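Local coordinates for protein ribulose-bisphosphate carboxylase (Alicyclobacillus acidocaldarius subsp. acidocaldarius, PDB 4NAS) that is a member of the ribulose-bisphosphate carboxylase large-chain family, built from an N-terminal domain and a TIM-barrel domain, at residues Q122-K127 with L254-D259; Y246-V251 with Q290-A295. All blocks are in the same frame, centred on the assembly; numbering follows the deposited sequence.

Contact 1: residues Q122-K127 with L254-D259. With CA (calcium ion), chain L.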
# COMPACT_ATOMS: atom_id res chain seq x y z
N GLN B 122 -8.62 -16.51 -10.12
CA GLN B 122 -9.22 -15.25 -10.54
C GLN B 122 -8.15 -14.15 -10.72
O GLN B 122 -8.45 -13.05 -11.19
CB GLN B 122 -10.25 -14.79 -9.52
CG GLN B 122 -11.49 -15.67 -9.43
CD GLN B 122 -12.48 -15.09 -8.45
OE1 GLN B 122 -13.08 -14.05 -8.73
NE2 GLN B 122 -12.63 -15.72 -7.29
N PHE B 123 -6.92 -14.45 -10.33
CA PHE B 123 -5.84 -13.48 -10.50
C PHE B 123 -5.05 -13.85 -11.77
O PHE B 123 -5.04 -15.02 -12.16
CB PHE B 123 -4.94 -13.50 -9.27
CG PHE B 123 -5.56 -12.92 -8.04
CD1 PHE B 123 -5.80 -11.55 -7.95
CD2 PHE B 123 -5.90 -13.73 -6.97
CE1 PHE B 123 -6.37 -11.01 -6.79
CE2 PHE B 123 -6.47 -13.21 -5.81
CZ PHE B 123 -6.70 -11.84 -5.72
N PRO B 124 -4.40 -12.85 -12.43
CA PRO B 124 -3.80 -13.14 -13.74
C PRO B 124 -2.56 -14.03 -13.70
O PRO B 124 -2.39 -14.83 -14.60
CB PRO B 124 -3.40 -11.75 -14.25
CG PRO B 124 -3.20 -10.94 -13.00
CD PRO B 124 -4.29 -11.42 -12.09
N GLY B 125 -1.68 -13.89 -12.71
CA GLY B 125 -0.41 -14.61 -12.80
C GLY B 125 0.48 -14.02 -13.89
O GLY B 125 0.05 -13.15 -14.66
N PRO B 126 1.74 -14.48 -13.97
CA PRO B 126 2.70 -13.90 -14.91
C PRO B 126 2.28 -14.18 -16.36
O PRO B 126 1.74 -15.26 -16.63
CB PRO B 126 4.00 -14.63 -14.56
CG PRO B 126 3.82 -15.03 -13.10
CD PRO B 126 2.37 -15.45 -13.06
N LYS B 127 2.45 -13.20 -17.23
CA LYS B 127 2.17 -13.39 -18.65
C LYS B 127 3.27 -14.26 -19.26
O LYS B 127 3.00 -15.10 -20.11
CB LYS B 127 2.07 -12.02 -19.36
CG LYS B 127 1.54 -12.10 -20.80
CD LYS B 127 1.39 -10.74 -21.48
CE LYS B 127 0.15 -9.96 -21.00
NZ LYS B 127 0.43 -8.75 -20.13
N LEU B 254 -2.30 -4.75 -15.81
CA LEU B 254 -1.19 -4.76 -16.78
C LEU B 254 -0.80 -6.19 -17.18
O LEU B 254 -0.56 -6.50 -18.35
CB LEU B 254 0.05 -4.11 -16.17
CG LEU B 254 0.24 -2.59 -16.05
CD1 LEU B 254 -0.99 -1.89 -15.54
CD2 LEU B 254 1.43 -2.32 -15.11
N ALA B 255 -0.71 -7.05 -16.18
CA ALA B 255 -0.32 -8.42 -16.41
C ALA B 255 -1.43 -9.17 -17.17
O ALA B 255 -1.17 -10.12 -17.91
CB ALA B 255 0.00 -9.09 -15.06
N ARG B 256 -2.67 -8.72 -17.02
CA ARG B 256 -3.77 -9.39 -17.71
C ARG B 256 -3.93 -8.95 -19.17
O ARG B 256 -4.40 -9.72 -20.00
CB ARG B 256 -5.08 -9.20 -16.96
CG ARG B 256 -6.15 -10.22 -17.36
CD ARG B 256 -7.49 -9.95 -16.68
NE ARG B 256 -7.41 -9.81 -15.23
CZ ARG B 256 -7.49 -10.82 -14.37
NH1 ARG B 256 -7.63 -12.06 -14.81
NH2 ARG B 256 -7.41 -10.59 -13.07
N ASP B 257 -3.53 -7.72 -19.47
CA ASP B 257 -3.75 -7.13 -20.79
C ASP B 257 -2.82 -7.73 -21.88
O ASP B 257 -1.60 -7.56 -21.81
CB ASP B 257 -3.53 -5.62 -20.67
CG ASP B 257 -4.02 -4.84 -21.87
OD1 ASP B 257 -4.22 -5.42 -22.96
OD2 ASP B 257 -4.20 -3.61 -21.71
N PRO B 258 -3.39 -8.40 -22.89
CA PRO B 258 -2.62 -9.03 -23.97
C PRO B 258 -1.75 -8.03 -24.71
O PRO B 258 -0.63 -8.36 -25.13
CB PRO B 258 -3.71 -9.56 -24.90
CG PRO B 258 -4.87 -9.81 -24.00
CD PRO B 258 -4.84 -8.67 -23.03
N ASP B 259 -2.25 -6.80 -24.85
CA ASP B 259 -1.50 -5.75 -25.54
C ASP B 259 -0.29 -5.23 -24.76
O ASP B 259 0.60 -4.60 -25.34
CB ASP B 259 -2.41 -4.58 -25.94
CG ASP B 259 -3.39 -4.96 -27.04
OD1 ASP B 259 -3.10 -5.90 -27.81
OD2 ASP B 259 -4.44 -4.30 -27.14
CA CA L . -3.42 -15.94 -16.44
O HOH W 1 -5.26 -16.20 -14.79
O HOH W 2 -0.86 -12.63 -17.10
O HOH W 3 -1.02 -15.67 -17.53
O HOH W 4 -2.18 -17.85 -15.43
O HOH W 5 -4.25 -18.45 -17.55
O HOH W 6 -3.82 -13.82 -17.24

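Contact 2: residues Y246-V251 with Q290-A295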
# COMPACT_ATOMS: atom_id res chain seq x y z
N TYR B 246 2.19 1.46 -6.43
CA TYR B 246 1.04 1.66 -7.30
C TYR B 246 -0.18 0.89 -6.82
O TYR B 246 -1.32 1.32 -7.00
CB TYR B 246 1.37 1.24 -8.72
CG TYR B 246 1.89 2.37 -9.57
CD1 TYR B 246 1.07 3.45 -9.90
CD2 TYR B 246 3.19 2.36 -10.07
CE1 TYR B 246 1.53 4.48 -10.69
CE2 TYR B 246 3.67 3.41 -10.87
CZ TYR B 246 2.83 4.46 -11.17
OH TYR B 246 3.27 5.48 -11.98
N GLY B 247 0.06 -0.26 -6.18
CA GLY B 247 -1.01 -1.14 -5.75
C GLY B 247 -1.11 -2.40 -6.58
O GLY B 247 -0.93 -2.35 -7.80
N TYR B 248 -1.47 -3.52 -5.96
CA TYR B 248 -1.41 -4.79 -6.69
C TYR B 248 -2.45 -4.92 -7.79
O TYR B 248 -2.20 -5.56 -8.83
CB TYR B 248 -1.49 -6.01 -5.74
CG TYR B 248 -0.34 -6.17 -4.78
CD1 TYR B 248 0.80 -6.91 -5.13
CD2 TYR B 248 -0.39 -5.63 -3.51
CE1 TYR B 248 1.85 -7.07 -4.26
CE2 TYR B 248 0.68 -5.78 -2.62
CZ TYR B 248 1.78 -6.52 -3.00
OH TYR B 248 2.83 -6.67 -2.12
N ASP B 249 -3.63 -4.34 -7.57
CA ASP B 249 -4.69 -4.40 -8.57
C ASP B 249 -4.33 -3.62 -9.81
O ASP B 249 -4.74 -4.01 -10.90
CB ASP B 249 -6.02 -3.89 -8.02
CG ASP B 249 -6.69 -4.90 -7.11
OD1 ASP B 249 -6.76 -6.09 -7.50
OD2 ASP B 249 -7.11 -4.50 -6.01
N VAL B 250 -3.60 -2.51 -9.63
CA VAL B 250 -3.11 -1.72 -10.74
C VAL B 250 -2.22 -2.58 -11.61
O VAL B 250 -2.43 -2.66 -12.83
CB VAL B 250 -2.28 -0.49 -10.28
CG1 VAL B 250 -1.41 0.00 -11.41
CG2 VAL B 250 -3.17 0.64 -9.82
N VAL B 251 -1.23 -3.22 -10.99
CA VAL B 251 -0.32 -4.13 -11.69
C VAL B 251 -1.03 -5.34 -12.30
O VAL B 251 -0.67 -5.79 -13.40
CB VAL B 251 0.86 -4.57 -10.77
CG1 VAL B 251 1.83 -5.48 -11.52
CG2 VAL B 251 1.59 -3.33 -10.28
N GLN B 290 4.26 -14.28 -2.71
CA GLN B 290 2.91 -14.75 -3.01
C GLN B 290 2.11 -13.74 -3.82
O GLN B 290 1.58 -14.07 -4.87
CB GLN B 290 2.19 -15.06 -1.69
CG GLN B 290 0.84 -15.77 -1.84
CD GLN B 290 0.33 -16.28 -0.50
OE1 GLN B 290 0.59 -15.69 0.54
NE2 GLN B 290 -0.42 -17.39 -0.53
N LEU B 291 1.98 -12.53 -3.31
CA LEU B 291 1.20 -11.48 -3.96
C LEU B 291 1.78 -11.04 -5.31
O LEU B 291 1.04 -10.73 -6.25
CB LEU B 291 1.12 -10.27 -3.04
CG LEU B 291 0.34 -10.51 -1.73
CD1 LEU B 291 0.07 -9.21 -1.02
CD2 LEU B 291 -0.94 -11.23 -2.03
N MSE B 292 3.11 -10.98 -5.39
CA MSE B 292 3.79 -10.62 -6.64
C MSE B 292 3.51 -11.59 -7.78
O MSE B 292 3.25 -11.18 -8.91
CB MSE B 292 5.30 -10.55 -6.42
CG MSE B 292 5.76 -9.40 -5.57
SE MSE B 292 5.24 -7.71 -6.36
CE MSE B 292 6.26 -6.59 -5.18
N ARG B 293 3.58 -12.89 -7.49
CA ARG B 293 3.29 -13.90 -8.52
C ARG B 293 1.82 -13.79 -8.96
O ARG B 293 1.49 -13.86 -10.16
CB ARG B 293 3.63 -15.32 -8.01
CG ARG B 293 3.34 -16.43 -9.00
CD ARG B 293 3.86 -17.76 -8.44
NE ARG B 293 3.82 -18.83 -9.44
CZ ARG B 293 4.12 -20.10 -9.18
NH1 ARG B 293 4.05 -21.01 -10.15
NH2 ARG B 293 4.46 -20.46 -7.95
N LEU B 294 0.93 -13.58 -8.01
CA LEU B 294 -0.49 -13.48 -8.36
C LEU B 294 -0.76 -12.26 -9.23
O LEU B 294 -1.56 -12.31 -10.15
CB LEU B 294 -1.34 -13.38 -7.09
CG LEU B 294 -1.36 -14.60 -6.17
CD1 LEU B 294 -2.18 -14.32 -4.87
CD2 LEU B 294 -1.91 -15.80 -6.91
N ALA B 295 -0.08 -11.16 -8.91
CA ALA B 295 -0.27 -9.89 -9.59
C ALA B 295 0.33 -9.90 -11.00
O ALA B 295 -0.09 -9.12 -11.85
CB ALA B 295 0.33 -8.75 -8.75

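Contact 1: residues Q122-K127 with L254-D259
Lys-127 and Arg-256 reach across this contact in opposite directions, tying a loop between helices 117-120 and 129-137 to the C-terminal end of helix 248-256 in the TIM-barrel domain. Lys-127 NZ lies at that helix end, among carbonyl oxygens of the last turn and of the residues that follow. Its leading partner is Val-260 O, just beyond the segment; within the contact NZ gives a hydrogen bond of 2.9 Å to Asp-257 O, approaching from above the carbonyl plane, and weak ones to Leu-254 O (3.0 Å) and Ala-255 O (3.1 Å). The positive charge probably suits this cluster of carbonyls. In the other direction, Arg-256 NH2 donates to Gln-122 O (3.3 Å, N-H...O angle 158°).

Apolar packing lies between these bonds. Pro-124 crosses the Arg-256 side chain at about a right angle, its CB 4.2 Å above the centre of the guanidinium plane. The closest approach of these two residues is Pro-124 CD to Arg-256 NH2, 3.4 Å, and Pro-124 CG meets Ala-255 CB.

One water donates to both Gly-125 O and Ala-255 O, bridging the segments, while the calcium ion binds Pro-124 O at 2.4 Å and otherwise five waters.

Contact 2: residues Y246-V251 with Q290-A295
The ring of Tyr-248 has Leu-291 CD1 over one face, Ala-295 CB at its edge near the plane, and the selenium of Met-292 (selenomethionine) in an oblique position. This is buried helix-helix packing in the TIM-barrel domain, between the first turn of helix 248-256 and the last turns of helix 284-295. The evidence for a CH-pi contact is that Leu-291 CD1 stands 4.1 Å from the Tyr-248 ring centroid, 26° off the normal. Leu-291 CB comes closer to a single ring atom, 3.5 Å from Tyr-248 CE1, and the two side chains cross at about a right angle.

Met-292 starts out away from the ring, but a bend at chi2 (-59°) turns its chain, and SE comes within 4.0 Å of Tyr-248 CE1. With SE 72° off the normal, this is a Met-aromatic contact made obliquely. The ring's polar end is held separately, Tyr-248 OH being hydrogen-bonded to Val-287 O, and Phe-91 meets the ring as well.

Farther along, Val-251 CG1 lies 4.1 Å from Ala-295 O, a buried carbonyl oxygen with no hydrogen-bonding partner in the model.

Contacts 1 and 2 have centres 10 Å apart and share helix 248-256: contact 2 uses its start, contact 1 its end. Along the chain the segments alternate, in the order 122-127, 246-251, 254-259, 290-295. The two contacts touch directly, with a probable hydrogen bond from Gly-125 N to Leu-294 O at 3.0 Å and packing of Ala-255 CB on Ala-295 O. The loop 122-127 thus meets the C-terminal ends of both helices 248-256 and 284-295. The centre of contact 2 is about 9 Å from the chain centre, that of contact 1 about 15 Å. Helix 248-256 also faces the second subunit, where Val-250 packs on Val-250 of that chain.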